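Probable tRNA pseudouridine synthase D (PDB 1Z2Z) probably catalyses the conversion of uridine-13 in transfer RNA to pseudouridine, as expected of a member of the TruD family. Local coordinates at residues K94-I105 and V117-V125. Numbering follows the deposited sequence.
Sequences KISIFDTDASEI and VLGRSRKSV
Val125 meets Ser96 through both its backbone N-H and its side chain, although the two segments are not adjacent strands. The backbone N of Val125 donates a nearly straight hydrogen bond to OG of Ser96 (3.1 Å, N-H...O 167°). A chi1 of 72° sets OG between the serine's own backbone N and carbonyl carbon, where it meets that N-H, while CB of the same serine touches the CG2 methyl of Val125. The carbonyl O of Val125 is hydrogen-bonded to OG of Ser80 on strand 79-81.

Farther along, Val117 sends its CG2 methyl, placed beside its backbone N, against CD1 of Ile105, the two side chains crossing at about a right angle; CB of Ala102 borders the same methyl at 3.9 Å. Strands 90-98 and 113-121 both pair antiparallel with strand 49-57, which lies between them in the mixed sheet, and they illustrate how side chains of two strands separated by a third can meet across their common neighbour. In strand 113-121, Leu118 and Gly119 both face Ile51, a classic beta bulge. There CD1 of Leu118 rests on the aliphatic CE of Lys94, whose ammonium continues to a salt bridge with Glu43.

Arg120 reaches the turn after strand 90-98 with its guanidinium. With the chain bent at chi3, NH2 donates to Thr100 O at 2.7 Å; the oxygen lies in the guanidinium plane, whereas the donor is tilted 28° from the carbonyl plane. NE is held by Gly47 O, so two backbone carbonyls restrain the guanidinium's rotation. The Asp101 carboxylate offers nearby opposite charge without a directed N-H. A leucine in place of Arg120 would probably leave the carbonyls of Thr100 and Gly47 without these donors and the turn after strand 90-98 less firmly tied to strand 113-121.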
ATOM      1  N   LYS A  94      20.125  -0.470   3.104  1.00 20.00           N
ATOM      2  CA  LYS A  94      21.140  -1.456   3.442  1.00 17.64           C
ATOM      3  C   LYS A  94      20.912  -2.729   2.614  1.00 16.65           C
ATOM      4  O   LYS A  94      19.776  -3.112   2.357  1.00 15.76           O
ATOM      5  CB  LYS A  94      21.090  -1.752   4.943  1.00 20.53           C
ATOM      6  CG  LYS A  94      21.878  -2.982   5.374  1.00 21.13           C
ATOM      7  CD  LYS A  94      21.877  -3.156   6.892  1.00 18.05           C
ATOM      8  CE  LYS A  94      22.605  -2.010   7.571  1.00 21.41           C
ATOM      9  NZ  LYS A  94      22.729  -2.139   9.059  1.00 19.44           N
ATOM     10  N   ILE A  95      21.990  -3.348   2.151  1.00 14.47           N
ATOM     11  CA  ILE A  95      21.875  -4.570   1.376  1.00 13.68           C
ATOM     12  C   ILE A  95      22.952  -5.547   1.814  1.00 13.41           C
ATOM     13  O   ILE A  95      23.857  -5.201   2.587  1.00 14.13           O
ATOM     14  CB  ILE A  95      22.034  -4.327  -0.149  1.00 14.90           C
ATOM     15  CG1 ILE A  95      23.444  -3.826  -0.468  1.00 16.65           C
ATOM     16  CG2 ILE A  95      20.977  -3.352  -0.643  1.00 13.09           C
ATOM     17  CD1 ILE A  95      23.805  -3.943  -1.977  1.00 12.70           C
ATOM     18  N   SER A  96      22.854  -6.779   1.350  1.00 11.50           N
ATOM     19  CA  SER A  96      23.873  -7.751   1.704  1.00 13.14           C
ATOM     20  C   SER A  96      24.344  -8.432   0.437  1.00 14.55           C
ATOM     21  O   SER A  96      23.572  -8.629  -0.508  1.00 13.95           O
ATOM     22  CB  SER A  96      23.337  -8.788   2.694  1.00  9.80           C
ATOM     23  OG  SER A  96      22.437  -9.671   2.052  1.00 11.65           O
ATOM     24  N   ILE A  97      25.625  -8.779   0.426  1.00 15.30           N
ATOM     25  CA  ILE A  97      26.240  -9.432  -0.717  1.00 16.75           C
ATOM     26  C   ILE A  97      27.039 -10.612  -0.224  1.00 17.52           C
ATOM     27  O   ILE A  97      27.943 -10.466   0.606  1.00 15.48           O
ATOM     28  CB  ILE A  97      27.198  -8.484  -1.456  1.00 18.54           C
ATOM     29  CG1 ILE A  97      26.481  -7.169  -1.806  1.00 18.65           C
ATOM     30  CG2 ILE A  97      27.714  -9.174  -2.703  1.00 20.16           C
ATOM     31  CD1 ILE A  97      27.362  -6.148  -2.497  1.00 19.48           C
ATOM     32  N   PHE A  98      26.709 -11.783  -0.749  1.00 18.46           N
ATOM     33  CA  PHE A  98      27.366 -13.005  -0.336  1.00 21.25           C
ATOM     34  C   PHE A  98      28.767 -13.185  -0.871  1.00 24.69           C
ATOM     35  O   PHE A  98      29.056 -12.952  -2.054  1.00 24.58           O
ATOM     36  CB  PHE A  98      26.516 -14.221  -0.734  1.00 20.90           C
ATOM     37  CG  PHE A  98      27.194 -15.548  -0.515  1.00 18.48           C
ATOM     38  CD1 PHE A  98      27.471 -16.383  -1.581  1.00 19.01           C
ATOM     39  CD2 PHE A  98      27.544 -15.969   0.762  1.00 19.06           C
ATOM     40  CE1 PHE A  98      28.079 -17.634  -1.374  1.00 20.53           C
ATOM     41  CE2 PHE A  98      28.151 -17.217   0.972  1.00 18.04           C
ATOM     42  CZ  PHE A  98      28.419 -18.043  -0.092  1.00 14.67           C
ATOM     43  N   ASP A  99      29.645 -13.592   0.034  1.00 25.52           N
ATOM     44  CA  ASP A  99      31.017 -13.879  -0.325  1.00 26.61           C
ATOM     45  C   ASP A  99      31.693 -12.793  -1.154  1.00 26.80           C
ATOM     46  O   ASP A  99      32.153 -13.030  -2.278  1.00 27.64           O
ATOM     47  CB  ASP A  99      31.035 -15.207  -1.076  1.00 26.67           C
ATOM     48  CG  ASP A  99      32.426 -15.658  -1.418  1.00 27.08           C
ATOM     49  OD1 ASP A  99      33.380 -15.104  -0.820  1.00 23.28           O
ATOM     50  OD2 ASP A  99      32.545 -16.571  -2.279  1.00 28.13           O
ATOM     51  N   THR A 100      31.748 -11.594  -0.598  1.00 26.13           N
ATOM     52  CA  THR A 100      32.390 -10.487  -1.277  1.00 25.34           C
ATOM     53  C   THR A 100      33.135  -9.682  -0.239  1.00 25.92           C
ATOM     54  O   THR A 100      32.625  -9.445   0.863  1.00 23.56           O
ATOM     55  CB  THR A 100      31.380  -9.565  -1.972  1.00 26.56           C
ATOM     56  OG1 THR A 100      30.639 -10.307  -2.950  1.00 26.01           O
ATOM     57  CG2 THR A 100      32.112  -8.407  -2.660  1.00 25.78           C
ATOM     58  N   ASP A 101      34.350  -9.270  -0.591  1.00 26.62           N
ATOM     59  CA  ASP A 101      35.172  -8.478   0.320  1.00 26.74           C
ATOM     60  C   ASP A 101      34.954  -6.996   0.099  1.00 24.51           C
ATOM     61  O   ASP A 101      34.492  -6.588  -0.956  1.00 25.38           O
ATOM     62  CB  ASP A 101      36.658  -8.799   0.142  1.00 30.42           C
ATOM     63  CG  ASP A 101      36.990 -10.200   0.549  1.00 35.96           C
ATOM     64  OD1 ASP A 101      36.505 -10.634   1.623  1.00 39.11           O
ATOM     65  OD2 ASP A 101      37.739 -10.878  -0.197  1.00 39.98           O
ATOM     66  N   ALA A 102      35.296  -6.211   1.111  1.00 22.95           N
ATOM     67  CA  ALA A 102      35.152  -4.762   1.088  1.00 24.12           C
ATOM     68  C   ALA A 102      35.880  -4.107  -0.085  1.00 26.28           C
ATOM     69  O   ALA A 102      35.323  -3.261  -0.794  1.00 25.88           O
ATOM     70  CB  ALA A 102      35.661  -4.187   2.400  1.00 19.43           C
ATOM     71  N   SER A 103      37.129  -4.516  -0.285  1.00 28.28           N
ATOM     72  CA  SER A 103      37.982  -3.978  -1.348  1.00 31.54           C
ATOM     73  C   SER A 103      37.422  -4.131  -2.766  1.00 33.55           C
ATOM     74  O   SER A 103      37.690  -3.298  -3.645  1.00 34.53           O
ATOM     75  CB  SER A 103      39.361  -4.633  -1.264  1.00 32.17           C
ATOM     76  OG  SER A 103      39.244  -6.042  -1.123  1.00 35.23           O
ATOM     77  N   GLU A 104      36.640  -5.185  -2.985  1.00 33.24           N
ATOM     78  CA  GLU A 104      36.049  -5.431  -4.292  1.00 33.10           C
ATOM     79  C   GLU A 104      35.003  -4.408  -4.652  1.00 34.50           C
ATOM     80  O   GLU A 104      34.840  -4.055  -5.823  1.00 35.07           O
ATOM     81  CB  GLU A 104      35.337  -6.771  -4.341  1.00 33.35           C
ATOM     82  CG  GLU A 104      36.131  -8.009  -4.085  1.00 30.67           C
ATOM     83  CD  GLU A 104      35.322  -9.209  -4.488  1.00 28.88           C
ATOM     84  OE1 GLU A 104      34.888  -9.268  -5.655  1.00 28.16           O
ATOM     85  OE2 GLU A 104      35.097 -10.082  -3.641  1.00 32.51           O
ATOM     86  N   ILE A 105      34.246  -3.976  -3.651  1.00 35.90           N
ATOM     87  CA  ILE A 105      33.186  -3.015  -3.914  1.00 38.60           C
ATOM     88  C   ILE A 105      33.701  -1.588  -3.916  1.00 39.17           C
ATOM     89  O   ILE A 105      32.980  -0.656  -4.260  1.00 40.61           O
ATOM     90  CB  ILE A 105      32.009  -3.165  -2.900  1.00 37.69           C
ATOM     91  CG1 ILE A 105      32.550  -3.288  -1.483  1.00 37.84           C
ATOM     92  CG2 ILE A 105      31.145  -4.356  -3.282  1.00 33.88           C
ATOM     93  CD1 ILE A 105      31.504  -3.677  -0.452  1.00 38.70           C
ATOM     94  N   VAL A 117      30.644   0.271   2.388  1.00 30.64           N
ATOM     95  CA  VAL A 117      30.625  -0.875   3.278  1.00 28.66           C
ATOM     96  C   VAL A 117      30.102  -0.480   4.661  1.00 28.87           C
ATOM     97  O   VAL A 117      30.358   0.624   5.148  1.00 30.12           O
ATOM     98  CB  VAL A 117      32.047  -1.480   3.397  1.00 26.24           C
ATOM     99  CG1 VAL A 117      32.042  -2.685   4.291  1.00 24.40           C
ATOM    100  CG2 VAL A 117      32.554  -1.859   2.013  1.00 26.17           C
ATOM    101  N   LEU A 118      29.331  -1.371   5.275  1.00 28.06           N
ATOM    102  CA  LEU A 118      28.832  -1.132   6.617  1.00 24.88           C
ATOM    103  C   LEU A 118      29.510  -2.186   7.503  1.00 22.86           C
ATOM    104  O   LEU A 118      29.877  -1.903   8.635  1.00 22.59           O
ATOM    105  CB  LEU A 118      27.292  -1.228   6.672  1.00 24.52           C
ATOM    106  CG  LEU A 118      26.514  -0.125   5.919  1.00 24.59           C
ATOM    107  CD1 LEU A 118      25.040  -0.459   5.879  1.00 23.61           C
ATOM    108  CD2 LEU A 118      26.738   1.230   6.556  1.00 21.10           C
ATOM    109  N   GLY A 119      29.719  -3.390   6.976  1.00 20.64           N
ATOM    110  CA  GLY A 119      30.378  -4.401   7.781  1.00 19.92           C
ATOM    111  C   GLY A 119      30.087  -5.784   7.266  1.00 20.08           C
ATOM    112  O   GLY A 119      29.837  -5.956   6.076  1.00 18.24           O
ATOM    113  N   ARG A 120      30.117  -6.780   8.147  1.00 20.79           N
ATOM    114  CA  ARG A 120      29.826  -8.147   7.711  1.00 23.18           C
ATOM    115  C   ARG A 120      28.874  -8.830   8.688  1.00 23.69           C
ATOM    116  O   ARG A 120      28.622  -8.329   9.779  1.00 24.80           O
ATOM    117  CB  ARG A 120      31.129  -8.962   7.573  1.00 25.48           C
ATOM    118  CG  ARG A 120      32.150  -8.393   6.552  1.00 25.76           C
ATOM    119  CD  ARG A 120      33.345  -9.336   6.319  1.00 25.20           C
ATOM    120  NE  ARG A 120      32.933 -10.567   5.665  1.00 22.87           N
ATOM    121  CZ  ARG A 120      32.718 -10.688   4.361  1.00 24.26           C
ATOM    122  NH1 ARG A 120      32.320 -11.851   3.855  1.00 24.58           N
ATOM    123  NH2 ARG A 120      32.918  -9.659   3.553  1.00 25.51           N
ATOM    124  N   SER A 121      28.331  -9.965   8.283  1.00 24.76           N
ATOM    125  CA  SER A 121      27.407 -10.711   9.125  1.00 26.83           C
ATOM    126  C   SER A 121      27.183 -12.120   8.593  1.00 29.18           C
ATOM    127  O   SER A 121      27.242 -12.369   7.385  1.00 28.04           O
ATOM    128  CB  SER A 121      26.055 -10.002   9.223  1.00 26.47           C
ATOM    129  OG  SER A 121      25.063 -10.925   9.643  1.00 25.69           O
ATOM    130  N   ARG A 122      26.917 -13.044   9.506  1.00 31.64           N
ATOM    131  CA  ARG A 122      26.680 -14.427   9.131  1.00 33.32           C
ATOM    132  C   ARG A 122      25.283 -14.517   8.541  1.00 33.24           C
ATOM    133  O   ARG A 122      24.919 -15.526   7.943  1.00 33.71           O
ATOM    134  CB  ARG A 122      26.783 -15.334  10.366  1.00 37.88           C
ATOM    135  CG  ARG A 122      28.031 -15.098  11.214  1.00 42.66           C
ATOM    136  CD  ARG A 122      28.053 -15.977  12.453  1.00 46.13           C
ATOM    137  NE  ARG A 122      29.057 -15.554  13.430  1.00 51.36           N
ATOM    138  CZ  ARG A 122      30.370 -15.519  13.207  1.00 54.98           C
ATOM    139  NH1 ARG A 122      30.864 -15.887  12.028  1.00 53.88           N
ATOM    140  NH2 ARG A 122      31.193 -15.104  14.167  1.00 56.90           N
ATOM    141  N   LYS A 123      24.502 -13.452   8.711  1.00 31.97           N
ATOM    142  CA  LYS A 123      23.133 -13.430   8.206  1.00 31.49           C
ATOM    143  C   LYS A 123      22.930 -12.453   7.061  1.00 29.62           C
ATOM    144  O   LYS A 123      23.435 -11.329   7.070  1.00 30.29           O
ATOM    145  CB  LYS A 123      22.149 -13.109   9.351  1.00 34.37           C
ATOM    146  CG  LYS A 123      22.273 -11.700   9.940  1.00 35.87           C
ATOM    147  CD  LYS A 123      21.896 -11.640  11.432  1.00 37.16           C
ATOM    148  CE  LYS A 123      20.397 -11.819  11.703  1.00 41.01           C
ATOM    149  NZ  LYS A 123      19.547 -10.656  11.270  1.00 41.33           N
ATOM    150  N   SER A 124      22.194 -12.910   6.062  1.00 27.66           N
ATOM    151  CA  SER A 124      21.893 -12.106   4.900  1.00 26.92           C
ATOM    152  C   SER A 124      20.816 -11.133   5.305  1.00 26.70           C
ATOM    153  O   SER A 124      20.198 -11.292   6.359  1.00 27.37           O
ATOM    154  CB  SER A 124      21.328 -12.979   3.806  1.00 28.42           C
ATOM    155  OG  SER A 124      20.115 -13.537   4.272  1.00 27.67           O
ATOM    156  N   VAL A 125      20.577 -10.147   4.446  1.00 24.75           N
ATOM    157  CA  VAL A 125      19.569  -9.123   4.682  1.00 24.20           C
ATOM    158  C   VAL A 125      18.236  -9.547   4.063  1.00 24.18           C
ATOM    159  O   VAL A 125      18.053  -9.478   2.855  1.00 25.49           O
ATOM    160  CB  VAL A 125      20.054  -7.780   4.102  1.00 23.29           C
ATOM    161  CG1 VAL A 125      18.973  -6.741   4.215  1.00 25.51           C
ATOM    162  CG2 VAL A 125      21.281  -7.312   4.864  1.00 21.96           C
TER